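Local coordinates for adhesion and penetration protein autotransporter (Haemophilus influenzae, PDB 3SYJ), which promotes bacterial adherence, invasion and aggregation as a self-associating autotransporter whose passenger domain, the part described here, joins a probable serine protease to a beta-helix stalk, at residues I7-Y12 / Y175-A180; K167-A172 / K603-M608; L306-L311 / L334-T339; I356-G361 / Q377-A382. All coordinates share one frame; numbering follows the deposited sequence.

Contact 1 of 4, residues I7-Y12 / Y175-A180; sequences IDYQYY and YHYLTA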
loop_
_atom_site.group_PDB
_atom_site.type_symbol
_atom_site.label_atom_id
_atom_site.label_comp_id
_atom_site.label_asym_id
_atom_site.label_seq_id
_atom_site.Cartn_x
_atom_site.Cartn_y
_atom_site.Cartn_z
ATOM N N ILE A 7 -40.726 -41.674 19.439
ATOM C CA ILE A 7 -39.879 -40.484 19.425
ATOM C C ILE A 7 -38.632 -40.749 20.274
ATOM O O ILE A 7 -38.730 -41.375 21.336
ATOM C CB ILE A 7 -40.646 -39.264 19.969
ATOM C CG1 ILE A 7 -41.711 -38.820 18.967
ATOM C CG2 ILE A 7 -39.704 -38.108 20.291
ATOM C CD1 ILE A 7 -42.731 -37.879 19.554
ATOM N N ASP A 8 -37.467 -40.302 19.796
ATOM C CA ASP A 8 -36.209 -40.481 20.526
ATOM C C ASP A 8 -36.380 -40.117 21.985
ATOM O O ASP A 8 -36.906 -39.053 22.307
ATOM C CB ASP A 8 -35.104 -39.601 19.950
ATOM C CG ASP A 8 -34.586 -40.106 18.628
ATOM O OD1 ASP A 8 -34.779 -41.299 18.321
ATOM O OD2 ASP A 8 -33.980 -39.305 17.893
ATOM N N TYR A 9 -35.932 -41.004 22.865
ATOM C CA TYR A 9 -36.000 -40.759 24.299
ATOM C C TYR A 9 -35.215 -39.501 24.636
ATOM O O TYR A 9 -35.548 -38.797 25.585
ATOM C CB TYR A 9 -35.424 -41.948 25.067
ATOM C CG TYR A 9 -35.925 -42.089 26.489
ATOM C CD1 TYR A 9 -37.279 -42.006 26.789
ATOM C CD2 TYR A 9 -35.044 -42.346 27.525
ATOM C CE1 TYR A 9 -37.737 -42.159 28.099
ATOM C CE2 TYR A 9 -35.489 -42.498 28.830
ATOM C CZ TYR A 9 -36.827 -42.405 29.111
ATOM O OH TYR A 9 -37.241 -42.556 30.410
ATOM N N GLN A 10 -34.182 -39.212 23.846
ATOM C CA GLN A 10 -33.330 -38.055 24.108
ATOM C C GLN A 10 -34.116 -36.750 24.239
ATOM O O GLN A 10 -33.765 -35.897 25.058
ATOM C CB GLN A 10 -32.238 -37.912 23.052
ATOM C CG GLN A 10 -31.090 -37.015 23.502
ATOM C CD GLN A 10 -30.304 -37.601 24.677
ATOM O OE1 GLN A 10 -30.009 -38.797 24.706
ATOM N NE2 GLN A 10 -29.955 -36.754 25.645
ATOM N N TYR A 11 -35.177 -36.594 23.448
ATOM C CA TYR A 11 -35.996 -35.380 23.527
ATOM C C TYR A 11 -36.487 -35.147 24.947
ATOM O O TYR A 11 -36.374 -34.061 25.492
ATOM C CB TYR A 11 -37.208 -35.470 22.601
ATOM C CG TYR A 11 -36.924 -35.158 21.154
ATOM C CD1 TYR A 11 -36.761 -33.843 20.724
ATOM C CD2 TYR A 11 -36.850 -36.175 20.210
ATOM C CE1 TYR A 11 -36.511 -33.559 19.386
ATOM C CE2 TYR A 11 -36.606 -35.904 18.881
ATOM C CZ TYR A 11 -36.438 -34.602 18.473
ATOM O OH TYR A 11 -36.197 -34.352 17.146
ATOM N N TYR A 12 -37.036 -36.186 25.543
ATOM C CA TYR A 12 -37.608 -36.071 26.865
ATOM C C TYR A 12 -36.544 -35.852 27.933
ATOM O O TYR A 12 -36.800 -35.241 28.966
ATOM C CB TYR A 12 -38.389 -37.338 27.173
ATOM C CG TYR A 12 -39.508 -37.637 26.202
ATOM C CD1 TYR A 12 -40.766 -37.056 26.355
ATOM C CD2 TYR A 12 -39.315 -38.512 25.143
ATOM C CE1 TYR A 12 -41.800 -37.341 25.474
ATOM C CE2 TYR A 12 -40.340 -38.806 24.259
ATOM C CZ TYR A 12 -41.580 -38.218 24.427
ATOM O OH TYR A 12 -42.595 -38.515 23.543
ATOM N N TYR A 175 -37.114 -42.361 40.809
ATOM C CA TYR A 175 -36.053 -41.580 41.440
ATOM C C TYR A 175 -34.658 -41.880 40.906
ATOM O O TYR A 175 -33.688 -41.751 41.632
ATOM C CB TYR A 175 -36.073 -41.760 42.961
ATOM C CG TYR A 175 -37.454 -41.646 43.567
ATOM C CD1 TYR A 175 -38.279 -40.574 43.264
ATOM C CD2 TYR A 175 -37.932 -42.607 44.443
ATOM C CE1 TYR A 175 -39.541 -40.467 43.811
ATOM C CE2 TYR A 175 -39.203 -42.508 44.995
ATOM C CZ TYR A 175 -39.995 -41.436 44.674
ATOM O OH TYR A 175 -41.252 -41.322 45.220
ATOM N N HIS A 176 -34.559 -42.264 39.639
ATOM C CA HIS A 176 -33.259 -42.492 39.015
ATOM C C HIS A 176 -32.839 -41.269 38.213
ATOM O O HIS A 176 -31.689 -40.859 38.259
ATOM C CB HIS A 176 -33.296 -43.704 38.084
ATOM C CG HIS A 176 -33.274 -45.024 38.792
ATOM N ND1 HIS A 176 -32.460 -46.066 38.398
ATOM C CD2 HIS A 176 -33.977 -45.478 39.857
ATOM C CE1 HIS A 176 -32.659 -47.102 39.193
ATOM N NE2 HIS A 176 -33.573 -46.770 40.088
ATOM N N TYR A 177 -33.778 -40.705 37.457
ATOM C CA TYR A 177 -33.512 -39.511 36.663
ATOM C C TYR A 177 -34.805 -38.783 36.273
ATOM O O TYR A 177 -35.917 -39.276 36.505
ATOM C CB TYR A 177 -32.687 -39.855 35.416
ATOM C CG TYR A 177 -33.344 -40.904 34.535
ATOM C CD1 TYR A 177 -34.329 -40.550 33.621
ATOM C CD2 TYR A 177 -32.994 -42.240 34.639
ATOM C CE1 TYR A 177 -34.946 -41.503 32.828
ATOM C CE2 TYR A 177 -33.594 -43.194 33.860
ATOM C CZ TYR A 177 -34.570 -42.822 32.955
ATOM O OH TYR A 177 -35.166 -43.789 32.183
ATOM N N LEU A 178 -34.647 -37.600 35.687
ATOM C CA LEU A 178 -35.783 -36.768 35.319
ATOM C C LEU A 178 -36.196 -36.992 33.872
ATOM O O LEU A 178 -35.349 -37.175 33.002
ATOM C CB LEU A 178 -35.431 -35.291 35.507
ATOM C CG LEU A 178 -35.122 -34.837 36.935
ATOM C CD1 LEU A 178 -34.417 -33.504 36.895
ATOM C CD2 LEU A 178 -36.390 -34.764 37.782
ATOM N N THR A 179 -37.500 -36.980 33.621
ATOM C CA THR A 179 -38.017 -36.886 32.260
ATOM C C THR A 179 -39.074 -35.807 32.260
ATOM O O THR A 179 -39.657 -35.511 33.303
ATOM C CB THR A 179 -38.653 -38.196 31.759
ATOM O OG1 THR A 179 -39.690 -38.609 32.659
ATOM C CG2 THR A 179 -37.609 -39.288 31.649
ATOM N N ALA A 180 -39.334 -35.221 31.095
ATOM C CA ALA A 180 -40.242 -34.088 31.021
ATOM C C ALA A 180 -40.750 -33.869 29.600
ATOM O O ALA A 180 -40.276 -34.492 28.660
ATOM C CB ALA A 180 -39.552 -32.832 31.537
#
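Tyr9 and Tyr177 reach toward each other tip to tip inside the peptidase S6 domain of the passenger, where the start of helix 9-17 meets the chain leading into strand 179-182. Their hydroxyls share a hydrogen bond, Tyr9 OH to Tyr177 OH at 3.0 Å, in which either could be the donor. Tyr9 OH lies at the edge of the Tyr177 ring, near its plane, and Tyr177 OH likewise at the edge of the Tyr9 ring, so the two hydroxyls meet near both ring planes; Tyr9 CE2 comes 4.2 Å from Tyr177 CE1. Tyr177 points its CB toward the helix segment, with CG between the backbone N and the carbonyl carbon (chi1 57°).

Thr179 crosses Tyr9 at about a right angle and sets its methyl CG2 3.5 Å from Tyr9 OH, while its hydroxyl is taken up by Gln159. All the touching residues are buried. The Tyr9 ring also meets Trp161 edge-to-face, and Tyr177 has its ring against His600, in the chain that leads to helix 603-609.

One turn into the helix the contact passes to the backbone. Ala180 N gives a weak hydrogen bond to Tyr12 O at 3.3 Å, bent to 139° at the hydrogen. The edge of the Tyr12 ring lies by the carbonyl of the same alanine, CD1 3.5 Å from Ala180 O.

Contact 2 of 4, residues K167-A172 / K603-M608; sequences KGDQVA and KRWSEM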
loop_
_atom_site.group_PDB
_atom_site.type_symbol
_atom_site.label_atom_id
_atom_site.label_comp_id
_atom_site.label_asym_id
_atom_site.label_seq_id
_atom_site.Cartn_x
_atom_site.Cartn_y
_atom_site.Cartn_z
ATOM N N LYS A 167 -48.170 -50.420 24.298
ATOM C CA LYS A 167 -47.607 -51.334 25.268
ATOM C C LYS A 167 -46.382 -50.704 25.933
ATOM O O LYS A 167 -45.516 -50.132 25.267
ATOM C CB LYS A 167 -47.277 -52.674 24.618
ATOM C CG LYS A 167 -48.523 -53.425 24.134
ATOM C CD LYS A 167 -48.178 -54.811 23.610
ATOM C CE LYS A 167 -49.419 -55.540 23.108
ATOM N NZ LYS A 167 -50.501 -55.559 24.133
ATOM N N GLY A 168 -46.328 -50.800 27.254
ATOM C CA GLY A 168 -45.286 -50.136 28.012
ATOM C C GLY A 168 -44.104 -51.015 28.362
ATOM O O GLY A 168 -44.266 -52.169 28.763
ATOM N N ASP A 169 -42.908 -50.462 28.185
ATOM C CA ASP A 169 -41.702 -51.040 28.754
ATOM C C ASP A 169 -41.268 -50.140 29.895
ATOM O O ASP A 169 -41.120 -48.935 29.705
ATOM C CB ASP A 169 -40.573 -51.088 27.729
ATOM C CG ASP A 169 -40.834 -52.072 26.607
ATOM O OD1 ASP A 169 -41.639 -53.012 26.798
ATOM O OD2 ASP A 169 -40.218 -51.897 25.531
ATOM N N GLN A 170 -41.071 -50.710 31.078
ATOM C CA GLN A 170 -40.521 -49.935 32.185
ATOM C C GLN A 170 -39.006 -49.939 32.113
ATOM O O GLN A 170 -38.370 -50.959 32.356
ATOM C CB GLN A 170 -40.966 -50.478 33.536
ATOM C CG GLN A 170 -40.632 -49.514 34.651
ATOM C CD GLN A 170 -40.869 -50.078 36.030
ATOM O OE1 GLN A 170 -40.017 -49.952 36.912
ATOM N NE2 GLN A 170 -42.029 -50.692 36.233
ATOM N N VAL A 171 -38.427 -48.795 31.775
ATOM C CA VAL A 171 -37.001 -48.732 31.494
ATOM C C VAL A 171 -36.172 -48.341 32.719
ATOM O O VAL A 171 -34.975 -48.611 32.770
ATOM C CB VAL A 171 -36.720 -47.776 30.335
ATOM C CG1 VAL A 171 -37.468 -48.248 29.084
ATOM C CG2 VAL A 171 -37.140 -46.362 30.709
ATOM N N ALA A 172 -36.809 -47.724 33.710
ATOM C CA ALA A 172 -36.114 -47.378 34.950
ATOM C C ALA A 172 -37.050 -47.316 36.161
ATOM O O ALA A 172 -38.231 -46.992 36.033
ATOM C CB ALA A 172 -35.358 -46.064 34.795
ATOM N N LYS A 603 -28.030 -51.823 29.630
ATOM C CA LYS A 603 -27.613 -52.396 28.354
ATOM C C LYS A 603 -28.795 -52.626 27.426
ATOM O O LYS A 603 -28.771 -52.240 26.258
ATOM C CB LYS A 603 -26.919 -53.736 28.598
ATOM C CG LYS A 603 -25.411 -53.724 28.470
ATOM C CD LYS A 603 -24.995 -54.210 27.092
ATOM C CE LYS A 603 -23.641 -54.902 27.137
ATOM N NZ LYS A 603 -23.493 -55.894 26.028
ATOM N N ARG A 604 -29.831 -53.254 27.965
ATOM C CA ARG A 604 -30.962 -53.714 27.174
ATOM C C ARG A 604 -31.736 -52.586 26.515
ATOM O O ARG A 604 -31.929 -52.570 25.299
ATOM C CB ARG A 604 -31.914 -54.538 28.040
ATOM C CG ARG A 604 -33.194 -54.918 27.329
ATOM C CD ARG A 604 -34.154 -55.588 28.281
ATOM N NE ARG A 604 -35.367 -56.026 27.603
ATOM C CZ ARG A 604 -36.390 -56.609 28.218
ATOM N NH1 ARG A 604 -36.345 -56.817 29.531
ATOM N NH2 ARG A 604 -37.459 -56.981 27.525
ATOM N N TRP A 605 -32.206 -51.651 27.325
ATOM C CA TRP A 605 -33.046 -50.590 26.790
ATOM C C TRP A 605 -32.259 -49.537 26.018
ATOM O O TRP A 605 -32.797 -48.909 25.108
ATOM C CB TRP A 605 -33.958 -50.015 27.872
ATOM C CG TRP A 605 -35.046 -51.000 28.200
ATOM C CD1 TRP A 605 -35.958 -51.552 27.318
ATOM C CD2 TRP A 605 -35.325 -51.577 29.470
ATOM N NE1 TRP A 605 -36.789 -52.422 27.978
ATOM C CE2 TRP A 605 -36.422 -52.457 29.299
ATOM C CE3 TRP A 605 -34.766 -51.429 30.739
ATOM C CZ2 TRP A 605 -36.964 -53.181 30.351
ATOM C CZ3 TRP A 605 -35.305 -52.153 31.786
ATOM C CH2 TRP A 605 -36.393 -53.020 31.586
ATOM N N SER A 606 -30.976 -49.383 26.342
ATOM C CA SER A 606 -30.082 -48.581 25.514
ATOM C C SER A 606 -29.992 -49.160 24.101
ATOM O O SER A 606 -30.061 -48.424 23.110
ATOM C CB SER A 606 -28.686 -48.511 26.135
ATOM O OG SER A 606 -28.703 -47.785 27.352
ATOM N N GLU A 607 -29.837 -50.480 24.011
ATOM C CA GLU A 607 -29.745 -51.151 22.714
ATOM C C GLU A 607 -31.041 -51.014 21.922
ATOM O O GLU A 607 -31.021 -50.823 20.708
ATOM C CB GLU A 607 -29.391 -52.623 22.894
ATOM C CG GLU A 607 -27.910 -52.878 23.070
ATOM C CD GLU A 607 -27.635 -54.149 23.853
ATOM O OE1 GLU A 607 -28.404 -55.123 23.695
ATOM O OE2 GLU A 607 -26.651 -54.171 24.629
ATOM N N MET A 608 -32.164 -51.107 22.622
ATOM C CA MET A 608 -33.471 -50.941 22.018
ATOM C C MET A 608 -33.628 -49.527 21.473
ATOM O O MET A 608 -34.095 -49.324 20.348
ATOM C CB MET A 608 -34.558 -51.254 23.046
ATOM C CG MET A 608 -35.960 -51.232 22.486
ATOM S SD MET A 608 -37.129 -52.296 23.355
ATOM C CE MET A 608 -38.626 -51.690 22.590
#
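Strand 168-172 and helix 603-608 pass with their axes 9.2 Å apart at closest approach and their directions 115° apart, and the nearest CA atoms are those of Val171 and Trp605, 6.4 Å apart. The strand carries a classic beta bulge, Val171 and Ala172 both facing Gln159 of the neighbouring strand 159-162.

Trp605 carries most of the contact and lays one face of its indole on the strand. Gln170 O lies over that face toward the rim, 3.0 Å from Trp605 CH2. Beside it, Val171 CA makes a CH-pi contact 3.9 Å from the centroid of the Trp605 six-membered ring, 22° off the ring normal. The Val171 branch CG1, anti to its carbonyl carbon, comes instead to the five-membered part, 3.8 Å from Trp605 CG. On the opposite face of the indole lies Arg604 CD, so the ring is held between the strand and the preceding helix residue. Trp605 NE1 is buried by the contact without a polar partner, and the nearest strand atom is Asp169 CB at 4.0 Å.

Nearer solvent, the extended Met608 side chain brings CE 3.4 Å from Asp169 OD2, an oxygen that also accepts from Trp161 NE1. The arrangement is a domain interface: a short helix in the second beta-solenoid repeat region rests, mainly through one tryptophan, on an outermost strand of a peptidase S6 sheet.

Contact 3 of 4, residues L306-L311 / L334-T339; sequences LANMSL and LNNGET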
loop_
_atom_site.group_PDB
_atom_site.type_symbol
_atom_site.label_atom_id
_atom_site.label_comp_id
_atom_site.label_asym_id
_atom_site.label_seq_id
_atom_site.Cartn_x
_atom_site.Cartn_y
_atom_site.Cartn_z
ATOM N N LEU A 306 -35.015 -17.471 67.891
ATOM C CA LEU A 306 -33.826 -17.929 67.178
ATOM C C LEU A 306 -33.724 -19.447 67.211
ATOM O O LEU A 306 -34.641 -20.132 67.667
ATOM C CB LEU A 306 -32.563 -17.326 67.802
ATOM C CG LEU A 306 -32.502 -15.810 67.984
ATOM C CD1 LEU A 306 -31.411 -15.441 68.974
ATOM C CD2 LEU A 306 -32.269 -15.110 66.659
ATOM N N ALA A 307 -32.601 -19.970 66.733
ATOM C CA ALA A 307 -32.344 -21.392 66.837
ATOM C C ALA A 307 -32.426 -21.772 68.301
ATOM O O ALA A 307 -31.755 -21.174 69.137
ATOM C CB ALA A 307 -30.982 -21.730 66.288
ATOM N N ASN A 308 -33.255 -22.763 68.607
ATOM C CA ASN A 308 -33.398 -23.243 69.974
ATOM C C ASN A 308 -32.645 -24.561 70.216
ATOM O O ASN A 308 -33.078 -25.628 69.782
ATOM C CB ASN A 308 -34.877 -23.374 70.329
ATOM C CG ASN A 308 -35.091 -23.741 71.774
ATOM O OD1 ASN A 308 -34.157 -24.150 72.464
ATOM N ND2 ASN A 308 -36.323 -23.600 72.245
ATOM N N MET A 309 -31.518 -24.481 70.915
ATOM C CA MET A 309 -30.638 -25.632 71.106
ATOM C C MET A 309 -31.192 -26.663 72.076
ATOM O O MET A 309 -30.691 -27.785 72.147
ATOM C CB MET A 309 -29.266 -25.175 71.593
ATOM C CG MET A 309 -28.592 -24.212 70.649
ATOM S SD MET A 309 -28.254 -24.997 69.067
ATOM C CE MET A 309 -28.548 -23.613 67.978
ATOM N N SER A 310 -32.211 -26.286 72.837
ATOM C CA SER A 310 -32.810 -27.225 73.773
ATOM C C SER A 310 -33.802 -28.143 73.059
ATOM O O SER A 310 -34.284 -29.116 73.638
ATOM C CB SER A 310 -33.480 -26.490 74.935
ATOM O OG SER A 310 -34.693 -25.885 74.525
ATOM N N LEU A 311 -34.097 -27.827 71.799
ATOM C CA LEU A 311 -34.986 -28.650 70.977
ATOM C C LEU A 311 -34.190 -29.617 70.104
ATOM O O LEU A 311 -33.033 -29.349 69.765
ATOM C CB LEU A 311 -35.875 -27.772 70.091
ATOM C CG LEU A 311 -36.807 -26.808 70.814
ATOM C CD1 LEU A 311 -37.686 -26.053 69.826
ATOM C CD2 LEU A 311 -37.644 -27.579 71.812
ATOM N N LEU A 334 -34.068 -25.683 64.311
ATOM C CA LEU A 334 -33.755 -24.689 63.296
ATOM C C LEU A 334 -34.987 -23.874 62.924
ATOM O O LEU A 334 -34.896 -22.667 62.715
ATOM C CB LEU A 334 -33.152 -25.350 62.055
ATOM C CG LEU A 334 -31.825 -26.084 62.266
ATOM C CD1 LEU A 334 -31.370 -26.764 60.987
ATOM C CD2 LEU A 334 -30.749 -25.144 62.760
ATOM N N ASN A 335 -36.142 -24.531 62.850
ATOM C CA ASN A 335 -37.361 -23.847 62.435
ATOM C C ASN A 335 -37.808 -22.806 63.439
ATOM O O ASN A 335 -38.667 -21.973 63.133
ATOM C CB ASN A 335 -38.512 -24.824 62.192
ATOM C CG ASN A 335 -39.786 -24.113 61.761
ATOM O OD1 ASN A 335 -39.834 -23.481 60.701
ATOM N ND2 ASN A 335 -40.818 -24.194 62.591
ATOM N N ASN A 336 -37.242 -22.863 64.641
ATOM C CA ASN A 336 -37.621 -21.921 65.691
ATOM C C ASN A 336 -37.254 -20.482 65.338
ATOM O O ASN A 336 -37.934 -19.540 65.746
ATOM C CB ASN A 336 -37.007 -22.310 67.042
ATOM C CG ASN A 336 -37.694 -21.624 68.209
ATOM O OD1 ASN A 336 -37.101 -20.776 68.883
ATOM N ND2 ASN A 336 -38.961 -21.967 68.439
ATOM N N GLY A 337 -36.182 -20.322 64.567
ATOM C CA GLY A 337 -35.721 -19.008 64.156
ATOM C C GLY A 337 -36.669 -18.305 63.203
ATOM O O GLY A 337 -37.157 -18.899 62.244
ATOM N N GLU A 338 -36.940 -17.033 63.473
ATOM C CA GLU A 338 -37.748 -16.224 62.570
ATOM C C GLU A 338 -36.865 -15.378 61.648
ATOM O O GLU A 338 -35.714 -15.080 61.963
ATOM C CB GLU A 338 -38.706 -15.326 63.355
ATOM C CG GLU A 338 -38.021 -14.349 64.309
ATOM C CD GLU A 338 -39.003 -13.406 64.987
ATOM O OE1 GLU A 338 -39.635 -12.597 64.279
ATOM O OE2 GLU A 338 -39.141 -13.469 66.228
ATOM N N THR A 339 -37.410 -15.005 60.500
ATOM C CA THR A 339 -36.700 -14.150 59.561
ATOM C C THR A 339 -36.952 -12.683 59.915
ATOM O O THR A 339 -38.045 -12.320 60.337
ATOM C CB THR A 339 -37.123 -14.472 58.118
ATOM O OG1 THR A 339 -36.586 -15.749 57.757
ATOM C CG2 THR A 339 -36.620 -13.416 57.139
#
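Leu306 and Gly337 bring their backbones together in the tight part of this contact, their CA atoms only 3.7 Å apart. Here a buried strand end runs past a loop that has no side chain at its closest point; Gly337 CA lies 4.2 Å from Ala307 N, and the CB atoms of Leu306 and Ala307 point away. Asn336 closes in beside the glycine. Its CG stands anti to the backbone N (chi1 -163°), and its CB comes to 3.3 Å from Leu306 O and 4.1 Å from Asn308 CB.

The other end, partly exposed, is looser. Leu311 points its CB toward Asn336 but makes only a distant approach, and the 306-311 segment holds itself together there: Asn308 OD1 receives both Ser310 N, at 2.9 Å, and Ser310 OG, at 2.7 Å, from the same face of its plane. The first of these bonds makes an Asx turn within the type I beta turn from Asn308 to Leu311.

The contact thus joins the end of strand 301-308 to the loop that follows the short, weakly bonded helix 332-335, just before strand 340-343 of a parallel sheet. Ala307 bonds through its backbone to Asn357 of strand 356-357, while Arg120 bonds to Asn335 OD1 and Gly337 O.

Contact 4 of 4, residues I356-G361 / Q377-A382; sequences INQGAG and QTWQGA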
loop_
_atom_site.group_PDB
_atom_site.type_symbol
_atom_site.label_atom_id
_atom_site.label_comp_id
_atom_site.label_asym_id
_atom_site.label_seq_id
_atom_site.Cartn_x
_atom_site.Cartn_y
_atom_site.Cartn_z
ATOM N N ILE A 356 -25.099 -14.716 67.175
ATOM C CA ILE A 356 -26.468 -14.979 66.766
ATOM C C ILE A 356 -26.564 -16.201 65.863
ATOM O O ILE A 356 -25.904 -16.282 64.823
ATOM C CB ILE A 356 -27.084 -13.773 66.046
ATOM C CG1 ILE A 356 -27.223 -12.599 67.017
ATOM C CG2 ILE A 356 -28.441 -14.150 65.447
ATOM C CD1 ILE A 356 -28.295 -12.804 68.065
ATOM N N ASN A 357 -27.383 -17.154 66.258
ATOM C CA ASN A 357 -27.793 -18.272 65.449
ATOM C C ASN A 357 -29.293 -18.236 65.239
ATOM O O ASN A 357 -30.067 -18.614 66.070
ATOM C CB ASN A 357 -27.358 -19.591 66.072
ATOM C CG ASN A 357 -27.610 -20.784 65.186
ATOM O OD1 ASN A 357 -28.215 -20.705 64.156
ATOM N ND2 ASN A 357 -27.104 -21.881 65.598
ATOM N N GLN A 358 -29.646 -17.729 64.083
ATOM C CA GLN A 358 -30.996 -17.557 63.651
ATOM C C GLN A 358 -31.693 -18.861 63.202
ATOM O O GLN A 358 -32.859 -18.892 62.974
ATOM C CB GLN A 358 -30.987 -16.511 62.554
ATOM C CG GLN A 358 -31.942 -15.381 62.743
ATOM C CD GLN A 358 -31.835 -14.302 61.702
ATOM O OE1 GLN A 358 -30.789 -14.017 61.206
ATOM N NE2 GLN A 358 -32.914 -13.714 61.400
ATOM N N GLY A 359 -30.941 -19.928 63.099
ATOM C CA GLY A 359 -31.458 -21.157 62.585
ATOM C C GLY A 359 -31.912 -21.038 61.159
ATOM O O GLY A 359 -31.126 -20.755 60.306
ATOM N N ALA A 360 -33.199 -21.232 60.920
ATOM C CA ALA A 360 -33.721 -21.131 59.554
ATOM C C ALA A 360 -34.204 -19.720 59.222
ATOM O O ALA A 360 -34.621 -19.437 58.090
ATOM C CB ALA A 360 -34.841 -22.135 59.332
ATOM N N GLY A 361 -34.160 -18.837 60.215
ATOM C CA GLY A 361 -34.484 -17.442 59.990
ATOM C C GLY A 361 -33.369 -16.788 59.193
ATOM O O GLY A 361 -32.192 -17.107 59.383
ATOM N N GLN A 377 -18.413 -11.027 67.734
ATOM C CA GLN A 377 -19.691 -11.709 67.587
ATOM C C GLN A 377 -19.868 -12.220 66.158
ATOM O O GLN A 377 -19.477 -11.547 65.199
ATOM C CB GLN A 377 -20.840 -10.779 67.973
ATOM C CG GLN A 377 -20.975 -10.542 69.474
ATOM C CD GLN A 377 -19.981 -9.520 69.998
ATOM O OE1 GLN A 377 -19.462 -8.703 69.244
ATOM N NE2 GLN A 377 -19.712 -9.566 71.296
ATOM N N THR A 378 -20.444 -13.411 66.023
ATOM C CA THR A 378 -20.681 -14.020 64.708
ATOM C C THR A 378 -22.167 -14.099 64.344
ATOM O O THR A 378 -23.035 -13.945 65.206
ATOM C CB THR A 378 -20.085 -15.440 64.632
ATOM O OG1 THR A 378 -20.709 -16.274 65.614
ATOM C CG2 THR A 378 -18.580 -15.406 64.877
ATOM N N TRP A 379 -22.459 -14.327 63.065
ATOM C CA TRP A 379 -23.840 -14.572 62.639
ATOM C C TRP A 379 -23.970 -15.860 61.839
ATOM O O TRP A 379 -23.042 -16.274 61.147
ATOM C CB TRP A 379 -24.406 -13.413 61.812
ATOM C CG TRP A 379 -25.795 -13.697 61.259
ATOM C CD1 TRP A 379 -26.978 -13.525 61.916
ATOM C CD2 TRP A 379 -26.134 -14.192 59.950
ATOM N NE1 TRP A 379 -28.032 -13.885 61.107
ATOM C CE2 TRP A 379 -27.543 -14.292 59.893
ATOM C CE3 TRP A 379 -25.386 -14.565 58.825
ATOM C CZ2 TRP A 379 -28.222 -14.753 58.754
ATOM C CZ3 TRP A 379 -26.062 -15.019 57.690
ATOM C CH2 TRP A 379 -27.466 -15.111 57.667
ATOM N N GLN A 380 -25.151 -16.465 61.926
ATOM C CA GLN A 380 -25.460 -17.718 61.254
ATOM C C GLN A 380 -26.970 -17.812 61.064
ATOM O O GLN A 380 -27.730 -17.685 62.027
ATOM C CB GLN A 380 -24.983 -18.886 62.114
ATOM C CG GLN A 380 -25.033 -20.234 61.424
ATOM C CD GLN A 380 -24.532 -21.356 62.307
ATOM O OE1 GLN A 380 -24.452 -21.214 63.526
ATOM N NE2 GLN A 380 -24.201 -22.486 61.693
ATOM N N GLY A 381 -27.409 -18.030 59.830
ATOM C CA GLY A 381 -28.829 -18.090 59.535
ATOM C C GLY A 381 -29.108 -18.518 58.107
ATOM O O GLY A 381 -28.209 -18.986 57.395
ATOM N N ALA A 382 -30.354 -18.353 57.674
ATOM C CA ALA A 382 -30.765 -18.854 56.368
ATOM C C ALA A 382 -29.958 -18.212 55.246
ATOM O O ALA A 382 -29.588 -18.880 54.271
ATOM C CB ALA A 382 -32.235 -18.630 56.154
HETATM O O HOH W 1 -23.083 -17.373 65.377
#
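Gln358 and Trp379 meet through a nearly straight side-chain bond: Trp379 NE1 donates to Gln358 OE1 at 2.8 Å, with 159° at the hydrogen. The oxygen lies in the plane of the indole, the donor lies in the carbonyl plane, and the amide is turned 68° against the ring. Gln358 NE2 bonds to Glu338 O, so both ends of this buried amide have partners. Two backbone bonds are as short. Gln358 N reaches Gln380 O at 2.8 Å, nearly along the C=O axis, and Ala382 N reaches Gly361 O at 2.8 Å, from above the carbonyl plane. Ile356 N gives to Thr378 O at 3.0 Å, whereas the bond from Gln380 N to Ile356 O is weak. A water also donates to Ile356 O and is bonded to Thr378 OG1.

This is parallel strand pairing, Ile356 with Trp379 and Asn357 with Gln380, as between successive coils of the beta-helix that forms the passenger stalk. Beyond the pairing the first segment folds into a type II' beta turn, Gln358 to Gly361, and Asn357 OD1 adds an Asx turn by accepting from Gly359 N.

On one face of the pair Ile356 CG2 packs obliquely 3.9 Å from Trp379 CD1. On the other, Asn357 and Gln380 lie side by side, pointing the same way with their amide planes 24° apart, and Gln380 NE2 goes to Asp402. At the turn, Ala382 CB comes 3.2 Å from Ala360 O, and Gly381 N lies over one face of the Trp379 indole, 3.5 Å above it and offset toward the rim.

The four contacts form two groups. Contact 1 lies within the protease domain and contact 2 joins that domain to the solenoid; their centres are 12 Å apart, they touch where Val171 meets Tyr9 and Tyr177, and their segments alternate along the chain. Contacts 3 and 4, with centres 9 Å apart, lie at the start of the beta-helix and are joined by probable backbone bonds, one between Leu334 O and Ala360 N. The groups stand about 40 to 49 Å apart, centre to centre. In sequence, contact 1 closes before contacts 3 and 4, both inside the long loop closed by contact 2. The solenoid chain therefore returns, through helix 603-609, to the domain that precedes it.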